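Local coordinates for protein glycoside hydrolase (Streptococcus pneumoniae serotype 4, PDB 6ORH) that probably acts as a family 29 alpha-L-fucosidase, hydrolysing fucosidic linkages in host-derived carbohydrate antigens, at residues M120-S125 against A166-N171; F26-P31 against I72-H77. The protein carries 2 engineered substitutions. All blocks are in the same frame, centred on the assembly; numbering follows the deposited sequence.

Contact 1: M120-S125 against A166-N171; sequences MGVYLS and AEVWMN. Engineered in segment 166-171: Asn171 (natural residue Asp). With FUC (alpha-L-fucopyranose), chain C; GAL (beta-D-galactopyranose), chain B.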
loop_
_atom_site.group_PDB
_atom_site.type_symbol
_atom_site.label_atom_id
_atom_site.label_comp_id
_atom_site.label_asym_id
_atom_site.label_seq_id
_atom_site.Cartn_x
_atom_site.Cartn_y
_atom_site.Cartn_z
ATOM N N MET A 120 -19.219 24.962 2.307
ATOM C CA MET A 120 -18.627 25.279 3.607
ATOM C C MET A 120 -18.747 24.105 4.585
ATOM O O MET A 120 -19.751 23.387 4.602
ATOM C CB MET A 120 -19.293 26.528 4.211
ATOM C CG MET A 120 -18.827 27.854 3.586
ATOM S SD MET A 120 -17.099 28.222 3.970
ATOM C CE MET A 120 -17.142 28.658 5.713
ATOM N N GLY A 121 -17.685 23.903 5.386
ATOM C CA GLY A 121 -17.738 23.078 6.582
ATOM C C GLY A 121 -17.277 23.885 7.779
ATOM O O GLY A 121 -16.633 24.935 7.610
ATOM N N VAL A 122 -17.646 23.404 8.964
ATOM C CA VAL A 122 -17.264 24.115 10.170
ATOM C C VAL A 122 -16.739 23.118 11.189
ATOM O O VAL A 122 -17.357 22.065 11.425
ATOM C CB VAL A 122 -18.429 24.950 10.743
ATOM C CG1 VAL A 122 -19.643 24.100 11.104
ATOM C CG2 VAL A 122 -17.946 25.706 11.988
ATOM N N TYR A 123 -15.584 23.460 11.770
ATOM C CA TYR A 123 -14.911 22.627 12.774
ATOM C C TYR A 123 -15.023 23.357 14.102
ATOM O O TYR A 123 -14.538 24.485 14.234
ATOM C CB TYR A 123 -13.460 22.394 12.332
ATOM C CG TYR A 123 -12.454 21.782 13.298
ATOM C CD1 TYR A 123 -12.199 22.348 14.542
ATOM C CD2 TYR A 123 -11.609 20.773 12.841
ATOM C CE1 TYR A 123 -11.248 21.785 15.384
ATOM C CE2 TYR A 123 -10.620 20.237 13.651
ATOM C CZ TYR A 123 -10.439 20.752 14.927
ATOM O OH TYR A 123 -9.429 20.287 15.739
ATOM N N LEU A 124 -15.688 22.707 15.065
ATOM C CA LEU A 124 -15.908 23.272 16.389
ATOM C C LEU A 124 -15.426 22.233 17.393
ATOM O O LEU A 124 -16.061 21.190 17.549
ATOM C CB LEU A 124 -17.412 23.530 16.555
ATOM C CG LEU A 124 -17.863 24.238 17.832
ATOM C CD1 LEU A 124 -17.480 25.717 17.805
ATOM C CD2 LEU A 124 -19.397 24.118 17.939
ATOM N N SER A 125 -14.281 22.487 18.032
ATOM C CA SER A 125 -13.666 21.431 18.830
ATOM C C SER A 125 -14.540 20.954 20.003
ATOM O O SER A 125 -14.876 21.752 20.882
ATOM C CB SER A 125 -12.302 21.863 19.313
ATOM O OG SER A 125 -11.718 20.843 20.142
ATOM N N ALA A 166 -22.234 22.127 4.428
ATOM C CA ALA A 166 -22.093 20.789 3.862
ATOM C C ALA A 166 -21.471 19.788 4.845
ATOM O O ALA A 166 -21.623 18.581 4.646
ATOM C CB ALA A 166 -21.285 20.861 2.579
ATOM N N GLU A 167 -20.736 20.279 5.858
ATOM C CA GLU A 167 -20.068 19.343 6.759
ATOM C C GLU A 167 -19.832 20.008 8.111
ATOM O O GLU A 167 -19.494 21.185 8.155
ATOM C CB GLU A 167 -18.727 18.927 6.150
ATOM C CG GLU A 167 -17.981 17.821 6.922
ATOM C CD GLU A 167 -16.905 17.135 6.088
ATOM O OE1 GLU A 167 -16.967 17.206 4.835
ATOM O OE2 GLU A 167 -15.997 16.503 6.671
ATOM N N VAL A 168 -20.047 19.240 9.191
ATOM C CA VAL A 168 -19.696 19.689 10.539
ATOM C C VAL A 168 -18.606 18.743 11.044
ATOM O O VAL A 168 -18.775 17.537 10.905
ATOM C CB VAL A 168 -20.935 19.667 11.461
ATOM C CG1 VAL A 168 -20.535 19.930 12.915
ATOM C CG2 VAL A 168 -21.982 20.694 11.002
ATOM N N TRP A 169 -17.526 19.298 11.626
ATOM C CA TRP A 169 -16.396 18.485 12.067
ATOM C C TRP A 169 -16.331 18.477 13.593
ATOM O O TRP A 169 -16.196 19.542 14.226
ATOM C CB TRP A 169 -15.095 19.087 11.486
ATOM C CG TRP A 169 -14.312 18.131 10.632
ATOM C CD1 TRP A 169 -14.592 17.762 9.347
ATOM C CD2 TRP A 169 -13.086 17.461 10.981
ATOM N NE1 TRP A 169 -13.652 16.888 8.871
ATOM C CE2 TRP A 169 -12.689 16.724 9.836
ATOM C CE3 TRP A 169 -12.278 17.417 12.138
ATOM C CZ2 TRP A 169 -11.537 15.943 9.806
ATOM C CZ3 TRP A 169 -11.110 16.673 12.078
ATOM C CH2 TRP A 169 -10.777 15.914 10.948
ATOM N N MET A 170 -16.397 17.259 14.171
ATOM C CA MET A 170 -16.266 17.056 15.615
ATOM C C MET A 170 -15.015 16.220 15.885
ATOM O O MET A 170 -15.044 14.984 15.911
ATOM C CB MET A 170 -17.506 16.306 16.121
ATOM C CG MET A 170 -18.765 17.107 15.860
ATOM S SD MET A 170 -20.194 16.180 16.406
ATOM C CE MET A 170 -21.520 17.327 16.018
ATOM N N ASN A 171 -13.889 16.908 16.053
ATOM C CA ASN A 171 -12.609 16.246 16.257
ATOM C C ASN A 171 -12.676 15.350 17.487
ATOM O O ASN A 171 -13.236 15.761 18.493
ATOM C CB ASN A 171 -11.531 17.328 16.438
ATOM C CG ASN A 171 -10.160 16.786 16.136
ATOM O OD1 ASN A 171 -9.656 15.918 16.844
ATOM N ND2 ASN A 171 -9.527 17.305 15.113
HETATM C C1 FUC C . -6.311 16.297 15.684
HETATM C C2 FUC C . -6.143 17.657 16.339
HETATM C C3 FUC C . -5.215 18.483 15.455
HETATM C C4 FUC C . -5.878 18.735 14.097
HETATM C C5 FUC C . -6.200 17.358 13.465
HETATM C C6 FUC C . -7.025 17.487 12.198
HETATM O O2 FUC C . -5.540 17.437 17.626
HETATM O O3 FUC C . -4.931 19.731 16.113
HETATM O O4 FUC C . -7.070 19.546 14.300
HETATM O O5 FUC C . -6.937 16.472 14.401
HETATM C C1 GAL B . -7.256 12.425 15.754
HETATM C C2 GAL B . -8.478 11.953 16.573
HETATM C C3 GAL B . -9.633 11.539 15.651
HETATM C C4 GAL B . -9.860 12.542 14.515
HETATM C C5 GAL B . -8.510 12.790 13.828
HETATM C C6 GAL B . -8.583 13.754 12.668
HETATM O O2 GAL B . -8.102 10.815 17.365
HETATM O O3 GAL B . -10.845 11.335 16.432
HETATM O O4 GAL B . -10.387 13.804 15.017
HETATM O O5 GAL B . -7.643 13.417 14.805
HETATM O O6 GAL B . -7.314 13.735 11.959
#
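With CG anti to the backbone N in both Tyr123 (chi1 169°) and the engineered Asn171 (Asp in the natural sequence; chi1 -158°), the phenol OH and the amide ND2 end up facing the fucose. They stand at the C-terminal ends of neighbouring parallel strands of a TIM barrel, joined through helix 139-154 in a beta-alpha-beta crossover. The backbones are zipped by Val122 N to Glu167 O (3.0 Å) and Trp169 N to Val122 O (2.8 Å), with a weak bond from Leu124 N to Trp169 O further on; near the start, Ala166 N reaches Met120 O. Val122 and Val168 lie side by side on the outer face, where Val122 also meets Ile153 of that helix. Tyr123 and Trp169 occupy the inner face. Their rings are nearly parallel but slid apart with little overlap, touching at Tyr123 CD2 and Trp169 CE3 (3.5 Å). Trp169 NE1 bonds to Glu255, while its CH2 meets galactose C6. Glu167 turns its carboxylate away to a salt bridge with Lys70. At the sugar, Tyr123 OH donates to fucose O4 (2.9 Å). Asn171 uses both ends of its amide: OD1 accepts a weak bond from galactose O4 and one from Ala173 N, and lies 3.6 Å from fucose C1, while ND2 gives a nearly straight bond to the fucose ring oxygen O5 (2.8 Å, 177° at the hydrogen).

Contact 2: F26-P31 against I72-H77; sequences FIHFGP and ILVVKH. With FUC (alpha-L-fucopyranose), chain C.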
loop_
_atom_site.group_PDB
_atom_site.type_symbol
_atom_site.label_atom_id
_atom_site.label_comp_id
_atom_site.label_asym_id
_atom_site.label_seq_id
_atom_site.Cartn_x
_atom_site.Cartn_y
_atom_site.Cartn_z
ATOM N N PHE A 26 -9.023 22.245 4.214
ATOM C CA PHE A 26 -9.149 22.520 5.633
ATOM C C PHE A 26 -8.388 23.814 5.909
ATOM O O PHE A 26 -7.355 24.053 5.273
ATOM C CB PHE A 26 -8.408 21.428 6.400
ATOM C CG PHE A 26 -9.088 20.737 7.558
ATOM C CD1 PHE A 26 -10.140 21.309 8.276
ATOM C CD2 PHE A 26 -8.575 19.512 7.992
ATOM C CE1 PHE A 26 -10.701 20.647 9.356
ATOM C CE2 PHE A 26 -9.148 18.845 9.068
ATOM C CZ PHE A 26 -10.204 19.416 9.751
ATOM N N ILE A 27 -8.906 24.638 6.828
ATOM C CA ILE A 27 -8.152 25.818 7.254
ATOM C C ILE A 27 -8.033 25.790 8.777
ATOM O O ILE A 27 -9.043 25.923 9.477
ATOM C CB ILE A 27 -8.827 27.110 6.739
ATOM C CG1 ILE A 27 -8.802 27.178 5.204
ATOM C CG2 ILE A 27 -8.132 28.320 7.358
ATOM C CD1 ILE A 27 -9.272 28.517 4.581
ATOM N N HIS A 28 -6.790 25.616 9.270
ATOM C CA HIS A 28 -6.456 25.771 10.684
ATOM C C HIS A 28 -5.744 27.117 10.849
ATOM O O HIS A 28 -4.661 27.311 10.306
ATOM C CB HIS A 28 -5.525 24.648 11.212
ATOM C CG HIS A 28 -6.201 23.337 11.484
ATOM N ND1 HIS A 28 -6.699 22.535 10.461
ATOM C CD2 HIS A 28 -6.409 22.664 12.642
ATOM C CE1 HIS A 28 -7.208 21.421 11.010
ATOM N NE2 HIS A 28 -7.029 21.476 12.332
ATOM N N PHE A 29 -6.391 28.024 11.585
ATOM C CA PHE A 29 -5.853 29.359 11.830
ATOM C C PHE A 29 -6.394 29.826 13.175
ATOM O O PHE A 29 -7.521 29.498 13.545
ATOM C CB PHE A 29 -6.345 30.294 10.724
ATOM C CG PHE A 29 -5.922 31.736 10.888
ATOM C CD1 PHE A 29 -4.587 32.088 10.761
ATOM C CD2 PHE A 29 -6.848 32.716 11.196
ATOM C CE1 PHE A 29 -4.182 33.411 10.912
ATOM C CE2 PHE A 29 -6.456 34.046 11.326
ATOM C CZ PHE A 29 -5.115 34.384 11.210
ATOM N N GLY A 30 -5.570 30.541 13.948
ATOM C CA GLY A 30 -6.061 31.052 15.214
ATOM C C GLY A 30 -4.892 31.476 16.095
ATOM O O GLY A 30 -3.806 31.711 15.585
ATOM N N PRO A 31 -5.098 31.555 17.418
ATOM C CA PRO A 31 -4.017 31.861 18.359
ATOM C C PRO A 31 -2.775 30.996 18.158
ATOM O O PRO A 31 -1.659 31.486 18.266
ATOM C CB PRO A 31 -4.682 31.579 19.705
ATOM C CG PRO A 31 -6.133 31.954 19.471
ATOM C CD PRO A 31 -6.399 31.385 18.088
ATOM N N ILE A 72 -13.444 23.612 4.841
ATOM C CA ILE A 72 -13.778 23.366 6.241
ATOM C C ILE A 72 -12.954 24.293 7.134
ATOM O O ILE A 72 -11.741 24.168 7.225
ATOM C CB ILE A 72 -13.611 21.876 6.597
ATOM C CG1 ILE A 72 -14.366 20.996 5.594
ATOM C CG2 ILE A 72 -14.091 21.618 8.030
ATOM C CD1 ILE A 72 -14.309 19.504 5.898
ATOM N N LEU A 73 -13.647 25.227 7.810
ATOM C CA LEU A 73 -12.987 26.257 8.600
ATOM C C LEU A 73 -13.010 25.875 10.077
ATOM O O LEU A 73 -14.078 25.679 10.684
ATOM C CB LEU A 73 -13.788 27.565 8.421
ATOM C CG LEU A 73 -13.212 28.769 9.177
ATOM C CD1 LEU A 73 -11.812 29.117 8.633
ATOM C CD2 LEU A 73 -14.133 29.986 8.968
ATOM N N VAL A 74 -11.816 25.908 10.695
ATOM C CA VAL A 74 -11.751 25.856 12.151
ATOM C C VAL A 74 -12.268 27.176 12.721
ATOM O O VAL A 74 -11.711 28.239 12.428
ATOM C CB VAL A 74 -10.312 25.573 12.608
ATOM C CG1 VAL A 74 -10.160 25.744 14.129
ATOM C CG2 VAL A 74 -9.917 24.165 12.178
ATOM N N VAL A 75 -13.325 27.104 13.537
ATOM C CA VAL A 75 -13.801 28.320 14.197
ATOM C C VAL A 75 -13.549 28.268 15.698
ATOM O O VAL A 75 -13.708 29.288 16.382
ATOM C CB VAL A 75 -15.271 28.658 13.886
ATOM C CG1 VAL A 75 -15.474 28.834 12.390
ATOM C CG2 VAL A 75 -16.240 27.655 14.468
ATOM N N LYS A 76 -13.197 27.087 16.207
ATOM C CA LYS A 76 -12.727 26.961 17.579
ATOM C C LYS A 76 -11.871 25.705 17.664
ATOM O O LYS A 76 -12.376 24.598 17.434
ATOM C CB LYS A 76 -13.880 26.819 18.579
ATOM C CG LYS A 76 -13.430 26.967 20.036
ATOM C CD LYS A 76 -14.468 26.443 21.025
ATOM C CE LYS A 76 -14.519 24.923 21.033
ATOM N NZ LYS A 76 -15.417 24.397 22.097
ATOM N N HIS A 77 -10.576 25.882 17.957
ATOM C CA HIS A 77 -9.719 24.708 18.124
ATOM C C HIS A 77 -9.744 24.282 19.591
ATOM O O HIS A 77 -10.550 24.788 20.355
ATOM C CB HIS A 77 -8.316 25.006 17.554
ATOM C CG HIS A 77 -7.576 23.764 17.186
ATOM N ND1 HIS A 77 -6.588 23.238 18.012
ATOM C CD2 HIS A 77 -7.660 22.936 16.121
ATOM C CE1 HIS A 77 -6.107 22.140 17.465
ATOM N NE2 HIS A 77 -6.740 21.927 16.311
HETATM C C1 FUC C . -6.311 16.297 15.684
HETATM C C2 FUC C . -6.143 17.657 16.339
HETATM C C3 FUC C . -5.215 18.483 15.455
HETATM C C4 FUC C . -5.878 18.735 14.097
HETATM C C5 FUC C . -6.200 17.358 13.465
HETATM C C6 FUC C . -7.025 17.487 12.198
HETATM O O2 FUC C . -5.540 17.437 17.626
HETATM O O3 FUC C . -4.931 19.731 16.113
HETATM O O4 FUC C . -7.070 19.546 14.300
HETATM O O5 FUC C . -6.937 16.472 14.401
HETATM O O HOH W 1 -9.220 28.780 11.368
#
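His28 and His77 reach the fucose together; their imidazoles meet by their rims, with planes 65° apart, and touch at the two CD2 atoms. Each points NE2 at fucose O4: His28 NE2 lies 2.8 Å from O4, in the plane of its ring, and His77 NE2 lies 3.1 Å from the same O4. His77 NE2 also makes a weak, bent bond to fucose O3 (2.9 Å, 119° at the hydrogen), so one nitrogen spans two neighbouring hydroxyls of the sugar. His28 reaches this place because CG lies anti to its carbonyl carbon, beside the backbone N (chi1 -77°), which bends the ring back towards the second strand. There Val74 CG2 sits squarely over the imidazole, 3.8 Å from its centroid, in a CH-pi contact. At the far edge ND1 bonds to Asn295, a bond that should hold the ring's rotation, with the valine methyl packed on its face. His28 CE1 in turn lies over the centre of the Phe26 ring, and Phe26 packs CE1 against Ile72 CG2 (3.8 Å) while Ile72 O meets its edge. Behind this layer the parallel strands are joined by Ile27 N to Ile72 O (2.9 Å) and Val74 N to Ile27 O (3.0 Å). Ile27 and Leu73 pack on the other face, where Leu73 continues to Leu106 and Val109 of helix 105-116. Past the last strand pair the two segments diverge, and a water hydrogen-bonded to Phe29 O and Val74 O bridges them. The active-site end of a TIM barrel is the C-terminal end of its parallel strands, and here, consistent with family 29 fucosidases, histidines line the fucose pocket there.

Overall arrangement
Both contacts are buried and belong to one barrel sheet. Strands 23-27, 70-74, 119-124 and 167-169 lie next to each other in that order, so contact 2 and contact 1 meet where 70-74 runs beside 119-124, and Tyr123 N probably bonds to Leu73 O there. Each is apolar on its outer face and polar at the sugar end, but the chemistry differs. Contact 2 brings imidazoles to the hydroxyls of fucose, whereas contact 1 offers a phenol and an engineered amide, the latter reaching the ring oxygen and the galactose. Both contacts meet at the same fucose hydroxyl, O4. Trp169 meets Phe26 edge-to-face across the interior.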